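Cell wall binding protein cwp8 (Peptoclostridium difficile, PDB 5J6Q) probably attaches to the cell wall of the bacterium through its three CWB2 modules, as a member of the S-layer-associated cell wall proteins. Local coordinates at residues A[332-337]-A[411-416]; A[367-372]-A[394-399]. All blocks are in the same frame, centred on the assembly; numbering follows the deposited sequence.

Interaction 1: A[332-337]-A[411-416]; sequences ASQKNA and QLKDTF
Gln334 reaches from the last turn of helix 329-334 to the backbone of Leu412 and Lys413, and its carboxamide makes the main polar link between the two segments. CG stands anti to the backbone N (chi1 -154°) and the chain runs on extended, which carries the amide group across to the other segment. There OE1 accepts the backbone N-H of Lys413, 3.1 Å from Lys413 N to Gln334 OE1. The bond is bent, with 146° at the hydrogen, and the donor lies 17° out of the carbonyl plane. The same oxygen also sits 3.4 Å from Leu412 CA. The other branch of the amide works through water: Gln334 NE2 donates to a water 3.1 Å away, and this water in turn donates to Lys413 O. Both backbone polar groups of Lys413 are thus tied to one carboxamide, which fixes which way round the amide is turned. The Lys413 side chain crosses that of Gln334 obliquely, its CD 3.4 Å from Gln334 CD, and its folded end brings NZ to a weak hydrogen bond with Thr415 OG1. Helix 329-334 belongs with the parallel sheet that contains strands 367-371 and 392-396, whereas 411-416 leads from helix 401-410 into strand 418-423 of the next parallel sheet, consistent with a junction between two successive CWB2 repeats. Lys335, the first residue to leave helical geometry, has a chain bent at chi2. Its CE lies 3.4 Å from Gln411 O. The two ammonium groups stay apart, 6.9 Å from Lys335 NZ to Lys413 NZ. Leu412 is buried, packing on Pro330 and Leu331 of helix 329-334 and on Pro443.

Interaction 2: A[367-372]-A[394-399]; sequences KIYIVG and ERVSGE
The guanidinium of Arg395 has Ile370 CG2 over the centre of one face, 3.6 Å above the plane, and Gly372 at its edge. There Arg395 NH2 donates to Gly372 O at 3.1 Å; the oxygen is close to the guanidinium plane, whereas the donor stands above the carbonyl plane, 38° out of it. CG lies anti to the backbone N and the chain is bent at chi3. Beyond this contact, Arg395 NH1 binds Val377 O and forms a salt bridge with Glu382 of helix 379-386.

The Tyr369 ring meets Val396 CG2 at its edge, Tyr369 CD2 being 3.7 Å from that methyl. Glu394 runs beside Tyr369 in the same direction, with ring and carboxylate planes 25° apart and Glu394 OE1 3.2 Å from Tyr369 CE2; its other oxygen, OE2, is hydrogen-bonded to Gln411 NE2. These three side chains and Val371 lie on one face of the sheet, Ile370 and Arg395 on the other.

Between these faces the strands pair in parallel. Ile370 uses both its N-H and its carbonyl, the latter accepting Val396 N at 3.0 Å with a nearly straight bond of 175°. Gly372 N donates to Val396 O and continues the pairing past the strand end.

Strands 367-371 and 392-396, with helix 379-386 between them, form a beta-alpha-beta unit of a four-stranded parallel sheet. Strand 392-396 is outermost, strand 313-318 pairs with 367-371 on its other side, and helix 401-410 packs on Val371 and Val396.

Interactions 1 and 2 have centres about 14 Å apart and meet chiefly through Gln411. Its NE2 is 3.0 Å from Glu394 OE2, a probable hydrogen bond that ties the start of 411-416 to the outermost strand of the sheet, 392-396, and so sets interaction 1 against the sheet edge. Gln411 NE2 also packs 3.6 Å from Val396 CG2. On the other branch, Gln411 OE1 lies 3.7 Å from Tyr369 CE2. A looser touch comes from 332-337, where Lys335 CG is 4.1 Å from Tyr369 OH. In sequence, both segments of interaction 2 fall between those of interaction 1.

Interaction 1: A[332-337]-A[411-416]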
# COMPACT_ATOMS: atom_id res chain seq x y z
N ALA A 332 -21.86 13.72 -21.90
CA ALA A 332 -20.76 12.75 -21.88
C ALA A 332 -21.34 11.33 -21.77
O ALA A 332 -20.75 10.40 -22.33
CB ALA A 332 -19.80 12.98 -20.72
N SER A 333 -22.43 11.14 -21.07
CA SER A 333 -22.96 9.78 -20.93
C SER A 333 -23.58 9.34 -22.24
O SER A 333 -23.46 8.16 -22.61
CB SER A 333 -24.04 9.73 -19.86
OG SER A 333 -23.52 9.46 -18.57
N GLN A 334 -24.25 10.27 -22.95
CA GLN A 334 -24.95 9.92 -24.19
C GLN A 334 -24.04 9.63 -25.34
O GLN A 334 -24.25 8.62 -26.00
CB GLN A 334 -25.93 11.01 -24.63
CG GLN A 334 -27.05 10.41 -25.45
CD GLN A 334 -28.30 11.23 -25.38
OE1 GLN A 334 -28.44 12.21 -26.10
NE2 GLN A 334 -29.18 10.91 -24.45
N LYS A 335 -23.04 10.51 -25.56
CA LYS A 335 -22.05 10.38 -26.62
C LYS A 335 -20.89 9.48 -26.18
O LYS A 335 -19.87 9.42 -26.87
CB LYS A 335 -21.52 11.77 -27.03
CG LYS A 335 -22.63 12.75 -27.51
CD LYS A 335 -23.80 12.08 -28.35
CE LYS A 335 -25.04 12.99 -28.37
NZ LYS A 335 -26.31 12.34 -28.90
N ASN A 336 -21.04 8.79 -25.02
CA ASN A 336 -20.00 7.87 -24.49
C ASN A 336 -18.61 8.49 -24.60
O ASN A 336 -17.71 7.93 -25.22
CB ASN A 336 -20.08 6.56 -25.26
CG ASN A 336 -21.44 5.95 -25.09
OD1 ASN A 336 -21.81 5.59 -23.97
ND2 ASN A 336 -22.26 5.82 -26.14
N ALA A 337 -18.45 9.66 -24.01
CA ALA A 337 -17.23 10.46 -24.09
C ALA A 337 -16.78 10.84 -22.71
O ALA A 337 -17.66 10.98 -21.85
CB ALA A 337 -17.51 11.75 -24.86
N GLN A 411 -28.01 19.16 -28.01
CA GLN A 411 -27.16 18.05 -28.47
C GLN A 411 -27.65 16.70 -27.92
O GLN A 411 -27.12 15.66 -28.30
CB GLN A 411 -25.71 18.24 -28.03
CG GLN A 411 -25.03 19.43 -28.66
CD GLN A 411 -24.49 19.08 -30.03
OE1 GLN A 411 -24.62 17.91 -30.53
NE2 GLN A 411 -23.85 20.06 -30.65
N LEU A 412 -28.63 16.72 -27.06
CA LEU A 412 -29.18 15.48 -26.49
C LEU A 412 -30.37 15.05 -27.37
O LEU A 412 -30.86 15.86 -28.14
CB LEU A 412 -29.71 15.68 -25.03
CG LEU A 412 -28.71 16.20 -23.94
CD1 LEU A 412 -29.51 16.38 -22.62
CD2 LEU A 412 -27.51 15.20 -23.66
N LYS A 413 -30.83 13.80 -27.26
CA LYS A 413 -32.00 13.35 -28.00
C LYS A 413 -33.28 13.82 -27.28
O LYS A 413 -33.39 13.63 -26.07
CB LYS A 413 -31.98 11.81 -28.09
CG LYS A 413 -30.79 11.28 -28.87
CD LYS A 413 -30.08 10.16 -28.11
CE LYS A 413 -30.80 8.84 -28.24
NZ LYS A 413 -31.93 8.73 -27.28
N ASP A 414 -34.25 14.43 -28.01
CA ASP A 414 -35.51 14.94 -27.48
C ASP A 414 -36.45 13.85 -26.93
O ASP A 414 -37.52 14.17 -26.43
CB ASP A 414 -36.26 15.69 -28.59
CG ASP A 414 -36.32 14.90 -29.88
OD1 ASP A 414 -35.79 15.39 -30.89
OD2 ASP A 414 -36.90 13.79 -29.87
N THR A 415 -36.06 12.59 -27.03
CA THR A 415 -36.86 11.47 -26.57
C THR A 415 -36.88 11.35 -25.04
O THR A 415 -37.40 10.36 -24.51
CB THR A 415 -36.29 10.20 -27.20
OG1 THR A 415 -34.87 10.25 -27.06
CG2 THR A 415 -36.64 10.10 -28.68
N PHE A 416 -36.33 12.36 -24.34
CA PHE A 416 -36.22 12.33 -22.89
C PHE A 416 -37.49 12.81 -22.22
O PHE A 416 -38.11 13.75 -22.69
CB PHE A 416 -35.04 13.21 -22.43
CG PHE A 416 -35.20 14.66 -22.83
CD1 PHE A 416 -35.81 15.57 -21.98
CD2 PHE A 416 -34.74 15.11 -24.05
CE1 PHE A 416 -35.95 16.90 -22.35
CE2 PHE A 416 -34.88 16.44 -24.42
CZ PHE A 416 -35.48 17.32 -23.57
O HOH W 1 -31.96 12.23 -23.97

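Interaction 2: A[367-372]-A[394-399]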
# COMPACT_ATOMS: atom_id res chain seq x y z
N LYS A 367 -15.89 12.59 -32.79
CA LYS A 367 -15.93 14.01 -32.54
C LYS A 367 -15.42 14.46 -31.14
O LYS A 367 -15.47 13.73 -30.18
CB LYS A 367 -17.38 14.43 -32.68
CG LYS A 367 -17.78 14.62 -34.13
CD LYS A 367 -18.99 13.79 -34.46
CE LYS A 367 -20.24 14.62 -34.38
NZ LYS A 367 -21.45 13.76 -34.36
N ILE A 368 -14.98 15.69 -31.08
CA ILE A 368 -14.49 16.38 -29.93
C ILE A 368 -15.41 17.62 -29.79
O ILE A 368 -15.42 18.46 -30.71
CB ILE A 368 -13.03 16.85 -30.07
CG1 ILE A 368 -12.06 15.64 -30.15
CG2 ILE A 368 -12.67 17.77 -28.89
CD1 ILE A 368 -10.62 16.10 -30.42
N TYR A 369 -16.25 17.68 -28.68
CA TYR A 369 -17.07 18.82 -28.45
C TYR A 369 -16.37 19.69 -27.42
O TYR A 369 -15.95 19.17 -26.38
CB TYR A 369 -18.42 18.42 -27.86
CG TYR A 369 -19.22 17.45 -28.69
CD1 TYR A 369 -18.95 16.10 -28.66
CD2 TYR A 369 -20.28 17.90 -29.49
CE1 TYR A 369 -19.73 15.19 -29.38
CE2 TYR A 369 -21.05 17.00 -30.22
CZ TYR A 369 -20.77 15.65 -30.16
OH TYR A 369 -21.54 14.77 -30.91
N ILE A 370 -16.24 20.98 -27.66
CA ILE A 370 -15.65 21.92 -26.70
C ILE A 370 -16.88 22.66 -26.11
O ILE A 370 -17.62 23.27 -26.87
CB ILE A 370 -14.67 22.81 -27.47
CG1 ILE A 370 -13.43 21.99 -27.80
CG2 ILE A 370 -14.28 24.07 -26.68
CD1 ILE A 370 -12.62 22.50 -28.94
N VAL A 371 -17.15 22.51 -24.80
CA VAL A 371 -18.28 23.21 -24.19
C VAL A 371 -17.82 24.55 -23.62
O VAL A 371 -16.74 24.61 -23.04
CB VAL A 371 -18.86 22.27 -23.12
CG1 VAL A 371 -19.98 22.97 -22.33
CG2 VAL A 371 -19.40 21.00 -23.80
N GLY A 372 -18.60 25.63 -23.81
CA GLY A 372 -18.19 26.93 -23.29
C GLY A 372 -17.61 27.81 -24.38
O GLY A 372 -17.31 27.36 -25.49
N GLU A 394 -16.51 20.19 -32.78
CA GLU A 394 -17.74 20.98 -32.77
C GLU A 394 -17.92 21.77 -31.48
O GLU A 394 -17.89 21.17 -30.39
CB GLU A 394 -18.92 20.03 -32.95
CG GLU A 394 -20.28 20.68 -32.77
CD GLU A 394 -21.42 19.72 -33.08
OE1 GLU A 394 -21.20 18.49 -33.06
OE2 GLU A 394 -22.54 20.20 -33.34
N ARG A 395 -18.11 23.10 -31.56
CA ARG A 395 -18.27 23.83 -30.32
C ARG A 395 -19.73 23.97 -29.95
O ARG A 395 -20.61 24.25 -30.80
CB ARG A 395 -17.56 25.19 -30.35
CG ARG A 395 -17.33 25.66 -28.90
CD ARG A 395 -16.73 27.05 -28.74
NE ARG A 395 -15.30 27.04 -29.03
CZ ARG A 395 -14.35 27.43 -28.18
NH1 ARG A 395 -13.08 27.43 -28.56
NH2 ARG A 395 -14.65 27.79 -26.94
N VAL A 396 -20.00 23.72 -28.65
CA VAL A 396 -21.32 23.73 -28.03
C VAL A 396 -21.26 24.89 -27.09
O VAL A 396 -20.72 24.78 -25.97
CB VAL A 396 -21.59 22.39 -27.29
CG1 VAL A 396 -22.98 22.38 -26.65
CG2 VAL A 396 -21.45 21.20 -28.25
N SER A 397 -21.83 26.02 -27.52
CA SER A 397 -21.73 27.22 -26.73
C SER A 397 -22.74 28.32 -27.10
O SER A 397 -23.43 28.26 -28.15
CB SER A 397 -20.33 27.78 -26.86
OG SER A 397 -20.07 28.72 -25.83
N GLY A 398 -22.80 29.32 -26.21
CA GLY A 398 -23.70 30.46 -26.33
C GLY A 398 -23.01 31.65 -25.69
O GLY A 398 -21.87 31.53 -25.30
N GLU A 399 -23.70 32.80 -25.57
CA GLU A 399 -23.16 34.06 -25.03
C GLU A 399 -22.83 33.96 -23.54
O GLU A 399 -21.94 34.66 -23.06
CB GLU A 399 -24.17 35.20 -25.26